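Local coordinates for type VI immunity protein Atu4351 (PDB 6ITW) that probably protects Agrobacterium from a toxic effector of its own type VI secretion system, as the immunity partner of an effector-immunity pair, at residues 48-60 with 155-169. Numbering follows the deposited sequence.
Sequences GLGIWKQGYFQFC and FNRLLKNLGKLQLGQ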
ATOM      1  N   GLY A  48       6.607 -16.551   0.727  1.00 35.53           N
ATOM      2  CA  GLY A  48       5.771 -16.230  -0.409  1.00 38.01           C
ATOM      3  C   GLY A  48       5.004 -14.927  -0.208  1.00 38.04           C
ATOM      4  O   GLY A  48       5.312 -14.115   0.666  1.00 39.63           O
ATOM      5  N   LEU A  49       3.981 -14.745  -1.044  1.00 35.27           N
ATOM      6  CA  LEU A  49       3.176 -13.522  -1.123  1.00 36.57           C
ATOM      7  C   LEU A  49       1.735 -13.863  -0.772  1.00 34.21           C
ATOM      8  O   LEU A  49       0.965 -14.243  -1.654  1.00 38.98           O
ATOM      9  CB  LEU A  49       3.232 -12.925  -2.505  1.00 34.83           C
ATOM     10  CG  LEU A  49       4.556 -12.430  -3.057  1.00 38.89           C
ATOM     11  CD1 LEU A  49       4.401 -12.234  -4.564  1.00 33.82           C
ATOM     12  CD2 LEU A  49       4.951 -11.140  -2.339  1.00 32.05           C
ATOM     13  N   GLY A  50       1.363 -13.704   0.496  1.00 29.64           N
ATOM     14  CA  GLY A  50       0.044 -14.127   0.930  1.00 31.92           C
ATOM     15  C   GLY A  50      -0.763 -13.109   1.713  1.00 36.65           C
ATOM     16  O   GLY A  50      -0.462 -11.904   1.714  1.00 33.33           O
ATOM     17  N   ILE A  51      -1.803 -13.605   2.389  1.00 37.17           N
ATOM     18  CA  ILE A  51      -2.823 -12.784   3.035  1.00 33.29           C
ATOM     19  C   ILE A  51      -2.689 -12.905   4.547  1.00 34.18           C
ATOM     20  O   ILE A  51      -2.383 -13.986   5.067  1.00 35.54           O
ATOM     21  CB  ILE A  51      -4.230 -13.207   2.576  1.00 31.24           C
ATOM     22  CG1 ILE A  51      -4.426 -12.884   1.100  1.00 31.35           C
ATOM     23  CG2 ILE A  51      -5.294 -12.490   3.399  1.00 33.15           C
ATOM     24  CD1 ILE A  51      -5.780 -13.328   0.532  1.00 32.60           C
ATOM     25  N   TRP A  52      -2.882 -11.784   5.247  1.00 32.77           N
ATOM     26  CA  TRP A  52      -2.919 -11.711   6.701  1.00 32.22           C
ATOM     27  C   TRP A  52      -4.273 -11.175   7.160  1.00 33.93           C
ATOM     28  O   TRP A  52      -4.964 -10.465   6.412  1.00 35.64           O
ATOM     29  CB  TRP A  52      -1.795 -10.799   7.230  1.00 31.43           C
ATOM     30  CG  TRP A  52      -0.485 -11.505   7.489  1.00 32.39           C
ATOM     31  CD1 TRP A  52      -0.287 -12.856   7.633  1.00 33.69           C
ATOM     32  CD2 TRP A  52       0.808 -10.894   7.637  1.00 34.44           C
ATOM     33  NE1 TRP A  52       1.051 -13.120   7.861  1.00 33.07           N
ATOM     34  CE2 TRP A  52       1.742 -11.934   7.869  1.00 32.42           C
ATOM     35  CE3 TRP A  52       1.266  -9.569   7.596  1.00 27.40           C
ATOM     36  CZ2 TRP A  52       3.107 -11.688   8.059  1.00 32.89           C
ATOM     37  CZ3 TRP A  52       2.619  -9.329   7.781  1.00 33.65           C
ATOM     38  CH2 TRP A  52       3.526 -10.382   8.006  1.00 32.73           C
ATOM     39  N   LYS A  53      -4.663 -11.532   8.391  1.00 35.00           N
ATOM     40  CA  LYS A  53      -5.857 -10.974   9.059  1.00 28.29           C
ATOM     41  C   LYS A  53      -7.096 -11.040   8.166  1.00 37.24           C
ATOM     42  O   LYS A  53      -7.909 -10.115   8.114  1.00 37.20           O
ATOM     43  CB  LYS A  53      -5.599  -9.539   9.505  1.00 33.49           C
ATOM     44  CG  LYS A  53      -4.391  -9.369  10.431  1.00 35.23           C
ATOM     45  CD  LYS A  53      -4.773  -9.661  11.863  1.00 43.21           C
ATOM     46  CE  LYS A  53      -5.644  -8.545  12.459  1.00 49.79           C
ATOM     47  NZ  LYS A  53      -6.725  -9.109  13.339  1.00 54.30           N
ATOM     48  N   GLN A  54      -7.210 -12.123   7.406  1.00 36.72           N
ATOM     49  CA  GLN A  54      -8.402 -12.391   6.603  1.00 41.39           C
ATOM     50  C   GLN A  54      -8.610 -11.353   5.496  1.00 40.30           C
ATOM     51  O   GLN A  54      -9.740 -11.102   5.061  1.00 39.14           O
ATOM     52  CB  GLN A  54      -9.637 -12.494   7.501  1.00 42.98           C
ATOM     53  CG  GLN A  54      -9.531 -13.590   8.592  1.00 50.29           C
ATOM     54  CD  GLN A  54     -10.834 -13.730   9.359  1.00 64.86           C
ATOM     55  OE1 GLN A  54     -11.866 -14.131   8.797  1.00 66.44           O
ATOM     56  NE2 GLN A  54     -10.808 -13.369  10.643  1.00 70.65           N
ATOM     57  N   GLY A  55      -7.524 -10.765   4.996  1.00 40.54           N
ATOM     58  CA  GLY A  55      -7.599  -9.814   3.897  1.00 32.81           C
ATOM     59  C   GLY A  55      -7.333  -8.382   4.302  1.00 33.17           C
ATOM     60  O   GLY A  55      -7.351  -7.499   3.439  1.00 32.89           O
ATOM     61  N   TYR A  56      -7.073  -8.126   5.585  1.00 34.64           N
ATOM     62  CA  TYR A  56      -6.785  -6.771   6.040  1.00 34.09           C
ATOM     63  C   TYR A  56      -5.501  -6.232   5.418  1.00 33.28           C
ATOM     64  O   TYR A  56      -5.343  -5.012   5.269  1.00 35.36           O
ATOM     65  CB  TYR A  56      -6.699  -6.770   7.566  1.00 32.03           C
ATOM     66  CG  TYR A  56      -6.790  -5.426   8.229  1.00 34.30           C
ATOM     67  CD1 TYR A  56      -8.028  -4.894   8.600  1.00 33.24           C
ATOM     68  CD2 TYR A  56      -5.638  -4.698   8.518  1.00 33.39           C
ATOM     69  CE1 TYR A  56      -8.117  -3.655   9.226  1.00 34.02           C
ATOM     70  CE2 TYR A  56      -5.709  -3.470   9.144  1.00 36.49           C
ATOM     71  CZ  TYR A  56      -6.955  -2.949   9.493  1.00 38.61           C
ATOM     72  OH  TYR A  56      -7.024  -1.731  10.116  1.00 38.79           O
ATOM     73  N   PHE A  57      -4.573  -7.123   5.063  1.00 28.86           N
ATOM     74  CA  PHE A  57      -3.363  -6.787   4.325  1.00 30.05           C
ATOM     75  C   PHE A  57      -2.979  -8.007   3.495  1.00 31.89           C
ATOM     76  O   PHE A  57      -3.220  -9.144   3.894  1.00 34.63           O
ATOM     77  CB  PHE A  57      -2.217  -6.364   5.266  1.00 26.26           C
ATOM     78  CG  PHE A  57      -0.940  -5.939   4.546  1.00 30.90           C
ATOM     79  CD1 PHE A  57      -0.741  -4.616   4.147  1.00 30.96           C
ATOM     80  CD2 PHE A  57       0.069  -6.863   4.290  1.00 29.98           C
ATOM     81  CE1 PHE A  57       0.441  -4.228   3.506  1.00 34.26           C
ATOM     82  CE2 PHE A  57       1.242  -6.494   3.640  1.00 31.00           C
ATOM     83  CZ  PHE A  57       1.432  -5.176   3.246  1.00 33.43           C
ATOM     84  N   GLN A  58      -2.425  -7.766   2.319  1.00 28.67           N
ATOM     85  CA  GLN A  58      -1.912  -8.837   1.485  1.00 31.02           C
ATOM     86  C   GLN A  58      -0.634  -8.341   0.838  1.00 33.33           C
ATOM     87  O   GLN A  58      -0.486  -7.143   0.592  1.00 30.10           O
ATOM     88  CB  GLN A  58      -2.907  -9.267   0.406  1.00 26.15           C
ATOM     89  CG  GLN A  58      -3.218  -8.194  -0.613  1.00 27.18           C
ATOM     90  CD  GLN A  58      -4.385  -8.567  -1.495  1.00 32.16           C
ATOM     91  OE1 GLN A  58      -4.198  -9.083  -2.601  1.00 31.30           O
ATOM     92  NE2 GLN A  58      -5.613  -8.312  -1.009  1.00 28.04           N
ATOM     93  N   PHE A  59       0.299  -9.261   0.595  1.00 32.48           N
ATOM     94  CA  PHE A  59       1.531  -8.919  -0.097  1.00 30.60           C
ATOM     95  C   PHE A  59       1.332  -9.138  -1.582  1.00 35.44           C
ATOM     96  O   PHE A  59       0.501  -9.956  -2.006  1.00 31.30           O
ATOM     97  CB  PHE A  59       2.711  -9.764   0.386  1.00 30.47           C
ATOM     98  CG  PHE A  59       3.116  -9.496   1.794  1.00 29.08           C
ATOM     99  CD1 PHE A  59       2.519 -10.193   2.854  1.00 28.22           C
ATOM    100  CD2 PHE A  59       4.101  -8.555   2.077  1.00 30.28           C
ATOM    101  CE1 PHE A  59       2.897  -9.945   4.187  1.00 28.18           C
ATOM    102  CE2 PHE A  59       4.482  -8.303   3.401  1.00 33.83           C
ATOM    103  CZ  PHE A  59       3.878  -9.010   4.454  1.00 31.70           C
ATOM    104  N   CYS A  60       2.102  -8.396  -2.374  1.00 28.78           N
ATOM    105  CA  CYS A  60       1.984  -8.459  -3.820  1.00 34.63           C
ATOM    106  C   CYS A  60       3.371  -8.461  -4.443  1.00 34.33           C
ATOM    107  O   CYS A  60       4.345  -7.987  -3.853  1.00 29.21           O
ATOM    108  CB  CYS A  60       1.153  -7.285  -4.379  1.00 29.61           C
ATOM    109  SG  CYS A  60       1.898  -5.620  -4.153  1.00 36.70           S
ATOM    110  N   PHE A 155     -14.046  -2.456   7.514  1.00 36.42           N
ATOM    111  CA  PHE A 155     -13.492  -3.773   7.171  1.00 41.28           C
ATOM    112  C   PHE A 155     -14.344  -4.925   7.714  1.00 39.51           C
ATOM    113  O   PHE A 155     -14.729  -5.826   6.959  1.00 39.55           O
ATOM    114  CB  PHE A 155     -12.052  -3.941   7.650  1.00 37.81           C
ATOM    115  CG  PHE A 155     -11.487  -5.309   7.314  1.00 40.86           C
ATOM    116  CD1 PHE A 155     -11.108  -5.614   6.009  1.00 36.61           C
ATOM    117  CD2 PHE A 155     -11.387  -6.303   8.283  1.00 37.71           C
ATOM    118  CE1 PHE A 155     -10.606  -6.875   5.679  1.00 36.49           C
ATOM    119  CE2 PHE A 155     -10.887  -7.567   7.958  1.00 35.31           C
ATOM    120  CZ  PHE A 155     -10.494  -7.852   6.660  1.00 34.71           C
ATOM    121  N   ASN A 156     -14.640  -4.924   9.020  1.00 37.43           N
ATOM    122  CA  ASN A 156     -15.336  -6.069   9.621  1.00 41.69           C
ATOM    123  C   ASN A 156     -16.682  -6.330   8.958  1.00 41.90           C
ATOM    124  O   ASN A 156     -17.007  -7.476   8.619  1.00 44.46           O
ATOM    125  CB  ASN A 156     -15.513  -5.851  11.118  1.00 40.96           C
ATOM    126  CG  ASN A 156     -14.204  -5.957  11.865  1.00 40.27           C
ATOM    127  OD1 ASN A 156     -13.217  -6.469  11.336  1.00 41.26           O
ATOM    128  ND2 ASN A 156     -14.179  -5.455  13.087  1.00 38.22           N
ATOM    129  N   ARG A 157     -17.473  -5.278   8.736  1.00 42.45           N
ATOM    130  CA  ARG A 157     -18.746  -5.475   8.050  1.00 42.27           C
ATOM    131  C   ARG A 157     -18.536  -5.976   6.626  1.00 42.07           C
ATOM    132  O   ARG A 157     -19.304  -6.815   6.135  1.00 44.21           O
ATOM    133  CB  ARG A 157     -19.557  -4.179   8.060  1.00 41.88           C
ATOM    134  CG  ARG A 157     -20.052  -3.761   9.446  1.00 47.50           C
ATOM    135  CD  ARG A 157     -20.804  -2.426   9.383  1.00 47.65           C
ATOM    136  NE  ARG A 157     -19.872  -1.307   9.341  1.00 50.64           N
ATOM    137  CZ  ARG A 157     -20.128  -0.129   8.776  1.00 47.57           C
ATOM    138  NH1 ARG A 157     -21.293   0.095   8.183  1.00 43.60           N
ATOM    139  NH2 ARG A 157     -19.203   0.819   8.785  1.00 40.24           N
ATOM    140  N   LEU A 158     -17.493  -5.489   5.940  1.00 43.20           N
ATOM    141  CA  LEU A 158     -17.280  -5.941   4.569  1.00 43.22           C
ATOM    142  C   LEU A 158     -16.812  -7.393   4.536  1.00 41.07           C
ATOM    143  O   LEU A 158     -17.254  -8.174   3.684  1.00 40.08           O
ATOM    144  CB  LEU A 158     -16.290  -5.022   3.859  1.00 40.71           C
ATOM    145  CG  LEU A 158     -16.777  -3.598   3.570  1.00 42.02           C
ATOM    146  CD1 LEU A 158     -15.677  -2.866   2.839  1.00 35.02           C
ATOM    147  CD2 LEU A 158     -18.117  -3.551   2.767  1.00 33.68           C
ATOM    148  N   LEU A 159     -15.931  -7.777   5.460  1.00 38.21           N
ATOM    149  CA  LEU A 159     -15.559  -9.183   5.597  1.00 42.90           C
ATOM    150  C   LEU A 159     -16.798 -10.067   5.727  1.00 44.51           C
ATOM    151  O   LEU A 159     -17.020 -10.970   4.911  1.00 41.60           O
ATOM    152  CB  LEU A 159     -14.637  -9.359   6.803  1.00 41.32           C
ATOM    153  CG  LEU A 159     -14.196 -10.802   7.073  1.00 42.86           C
ATOM    154  CD1 LEU A 159     -13.541 -11.437   5.839  1.00 41.25           C
ATOM    155  CD2 LEU A 159     -13.263 -10.834   8.273  1.00 31.36           C
ATOM    156  N   LYS A 160     -17.656  -9.764   6.709  1.00 48.40           N
ATOM    157  CA  LYS A 160     -18.869 -10.553   6.931  1.00 45.97           C
ATOM    158  C   LYS A 160     -19.804 -10.538   5.723  1.00 48.14           C
ATOM    159  O   LYS A 160     -20.261 -11.593   5.274  1.00 49.05           O
ATOM    160  CB  LYS A 160     -19.600 -10.053   8.171  1.00 53.26           C
ATOM    161  CG  LYS A 160     -21.033 -10.572   8.270  1.00 57.84           C
ATOM    162  CD  LYS A 160     -21.692 -10.135   9.558  1.00 62.58           C
ATOM    163  CE  LYS A 160     -23.194 -10.372   9.522  1.00 70.04           C
ATOM    164  NZ  LYS A 160     -23.830  -9.799  10.748  1.00 83.05           N
ATOM    165  N   ASN A 161     -20.123  -9.361   5.184  1.00 49.71           N
ATOM    166  CA  ASN A 161     -21.165  -9.314   4.152  1.00 46.35           C
ATOM    167  C   ASN A 161     -20.672  -9.600   2.738  1.00 49.76           C
ATOM    168  O   ASN A 161     -21.484  -9.995   1.888  1.00 49.50           O
ATOM    169  CB  ASN A 161     -21.873  -7.955   4.166  1.00 51.77           C
ATOM    170  CG  ASN A 161     -22.512  -7.644   5.517  1.00 63.65           C
ATOM    171  OD1 ASN A 161     -22.216  -6.618   6.129  1.00 61.27           O
ATOM    172  ND2 ASN A 161     -23.380  -8.540   5.993  1.00 63.45           N
ATOM    173  N   LEU A 162     -19.389  -9.385   2.430  1.00 45.20           N
ATOM    174  CA  LEU A 162     -18.904  -9.703   1.094  1.00 44.75           C
ATOM    175  C   LEU A 162     -18.018 -10.941   1.051  1.00 42.74           C
ATOM    176  O   LEU A 162     -17.750 -11.447  -0.044  1.00 45.20           O
ATOM    177  CB  LEU A 162     -18.145  -8.509   0.494  1.00 43.32           C
ATOM    178  CG  LEU A 162     -18.953  -7.210   0.347  1.00 45.71           C
ATOM    179  CD1 LEU A 162     -18.033  -6.050  -0.010  1.00 39.40           C
ATOM    180  CD2 LEU A 162     -20.051  -7.355  -0.696  1.00 38.51           C
ATOM    181  N   GLY A 163     -17.580 -11.450   2.199  1.00 38.15           N
ATOM    182  CA  GLY A 163     -16.659 -12.563   2.244  1.00 43.00           C
ATOM    183  C   GLY A 163     -15.213 -12.109   2.173  1.00 47.91           C
ATOM    184  O   GLY A 163     -14.897 -10.940   1.948  1.00 44.48           O
ATOM    185  N   LYS A 164     -14.317 -13.071   2.362  1.00 46.13           N
ATOM    186  CA  LYS A 164     -12.889 -12.787   2.409  1.00 42.67           C
ATOM    187  C   LYS A 164     -12.354 -12.436   1.024  1.00 39.00           C
ATOM    188  O   LYS A 164     -12.756 -13.025   0.014  1.00 38.94           O
ATOM    189  CB  LYS A 164     -12.145 -13.997   2.967  1.00 43.08           C
ATOM    190  CG  LYS A 164     -10.673 -13.779   3.216  1.00 51.84           C
ATOM    191  CD  LYS A 164     -10.135 -14.800   4.202  1.00 57.77           C
ATOM    192  CE  LYS A 164     -10.140 -16.207   3.636  1.00 54.13           C
ATOM    193  NZ  LYS A 164      -9.740 -17.154   4.719  1.00 57.85           N
ATOM    194  N   LEU A 165     -11.434 -11.477   0.972  1.00 38.52           N
ATOM    195  CA  LEU A 165     -10.790 -11.177  -0.302  1.00 38.78           C
ATOM    196  C   LEU A 165      -9.891 -12.339  -0.728  1.00 37.48           C
ATOM    197  O   LEU A 165      -9.179 -12.933   0.092  1.00 39.34           O
ATOM    198  CB  LEU A 165      -9.970  -9.883  -0.210  1.00 31.12           C
ATOM    199  CG  LEU A 165     -10.717  -8.553  -0.060  1.00 34.55           C
ATOM    200  CD1 LEU A 165      -9.740  -7.465   0.349  1.00 36.29           C
ATOM    201  CD2 LEU A 165     -11.481  -8.171  -1.340  1.00 33.08           C
ATOM    202  N   GLN A 166      -9.937 -12.661  -2.016  1.00 32.83           N
ATOM    203  CA  GLN A 166      -8.935 -13.511  -2.643  1.00 38.45           C
ATOM    204  C   GLN A 166      -7.685 -12.701  -2.986  1.00 40.92           C
ATOM    205  O   GLN A 166      -7.758 -11.492  -3.253  1.00 34.74           O
ATOM    206  CB  GLN A 166      -9.515 -14.149  -3.916  1.00 41.88           C
ATOM    207  CG  GLN A 166     -10.575 -15.219  -3.613  1.00 53.06           C
ATOM    208  CD  GLN A 166     -11.662 -15.315  -4.680  1.00 73.18           C
ATOM    209  OE1 GLN A 166     -11.378 -15.263  -5.883  1.00 69.85           O
ATOM    210  NE2 GLN A 166     -12.921 -15.454  -4.238  1.00 63.35           N
ATOM    211  N   LEU A 167      -6.532 -13.377  -2.996  1.00 41.16           N
ATOM    212  CA  LEU A 167      -5.278 -12.695  -3.306  1.00 34.83           C
ATOM    213  C   LEU A 167      -5.409 -11.981  -4.642  1.00 34.84           C
ATOM    214  O   LEU A 167      -5.837 -12.574  -5.634  1.00 36.79           O
ATOM    215  CB  LEU A 167      -4.098 -13.682  -3.343  1.00 32.02           C
ATOM    216  CG  LEU A 167      -2.700 -13.036  -3.406  1.00 35.06           C
ATOM    217  CD1 LEU A 167      -2.251 -12.527  -2.035  1.00 31.44           C
ATOM    218  CD2 LEU A 167      -1.638 -13.955  -3.991  1.00 34.69           C
ATOM    219  N   GLY A 168      -5.072 -10.693  -4.661  1.00 36.14           N
ATOM    220  CA  GLY A 168      -5.226  -9.900  -5.854  1.00 29.63           C
ATOM    221  C   GLY A 168      -6.560  -9.200  -6.004  1.00 31.76           C
ATOM    222  O   GLY A 168      -6.819  -8.640  -7.079  1.00 34.58           O
ATOM    223  N   GLN A 169      -7.408  -9.199  -4.971  1.00 28.10           N
ATOM    224  CA  GLN A 169      -8.605  -8.362  -4.931  1.00 31.28           C
ATOM    225  C   GLN A 169      -8.552  -7.352  -3.791  1.00 33.03           C
ATOM    226  O   GLN A 169      -7.786  -7.508  -2.837  1.00 35.94           O
ATOM    227  CB  GLN A 169      -9.870  -9.180  -4.731  1.00 34.78           C
ATOM    228  CG  GLN A 169     -10.156 -10.208  -5.768  1.00 36.43           C
ATOM    229  CD  GLN A 169     -11.385 -10.989  -5.369  1.00 40.12           C
ATOM    230  OE1 GLN A 169     -11.530 -11.381  -4.197  1.00 38.88           O
ATOM    231  NE2 GLN A 169     -12.300 -11.177  -6.317  1.00 35.92           N
TER
HETATM  232  O   HOH W   1     -10.958  -9.523   3.210  1.00 36.62           O
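Tyr56 meets Phe155 in a T-shaped (edge-to-face) pair where the beta hairpin of the GAD-like domain, strands 49-52 and 57-59, receives helix 155-162 and the chain that follows it in the Tdi1 C-terminal region. The ring planes stand at 84°, with Tyr56 CD1 3.7 Å from Phe155 CD2; the Tyr56 hydroxyl is held by the carbonyl of Ala141. Phe155 CG lies anti to the backbone N (chi1 179°), which carries the ring off the helix into the hairpin turn. There CZ approaches Tyr56 N and the carbonyl O of Gln54, the latter at the ring edge, while Leu159 CB lies over the face turned from Tyr56.

The Gln54 side chain crosses Leu159 at about a right angle, its OE1 3.6 Å from Leu159 CD2. On the backbone side, Lys164 CG packs 3.4 Å from Gln54 O, while its ammonium group pairs with Glu19. A water donates to the same Gln54 O and accepts from Leu165 N, bridging two backbone stretches that make no direct hydrogen bond here.

Ile51 and Leu167 run past each other in opposite directions, CG1 to CD1 at 3.8 Å. Leu167 CD2 reaches Leu49 O, and Ile51 CD1 rests 3.5 Å from Leu165 O; the backbone of strand 49-52 also bonds with Glu19 and Glu22.

Gln58 reaches the type II turn 166-169 with its chain extended beyond CG, and the amide uses both ends. Its NE2 donates to Gln169 O, which is tilted out of the Gln58 amide plane, in a bent bond. Its OE1 accepts from Gly168 N at 2.8 Å, the donor lying in the carbonyl plane and the N-H pointing almost straight at the oxygen (163°).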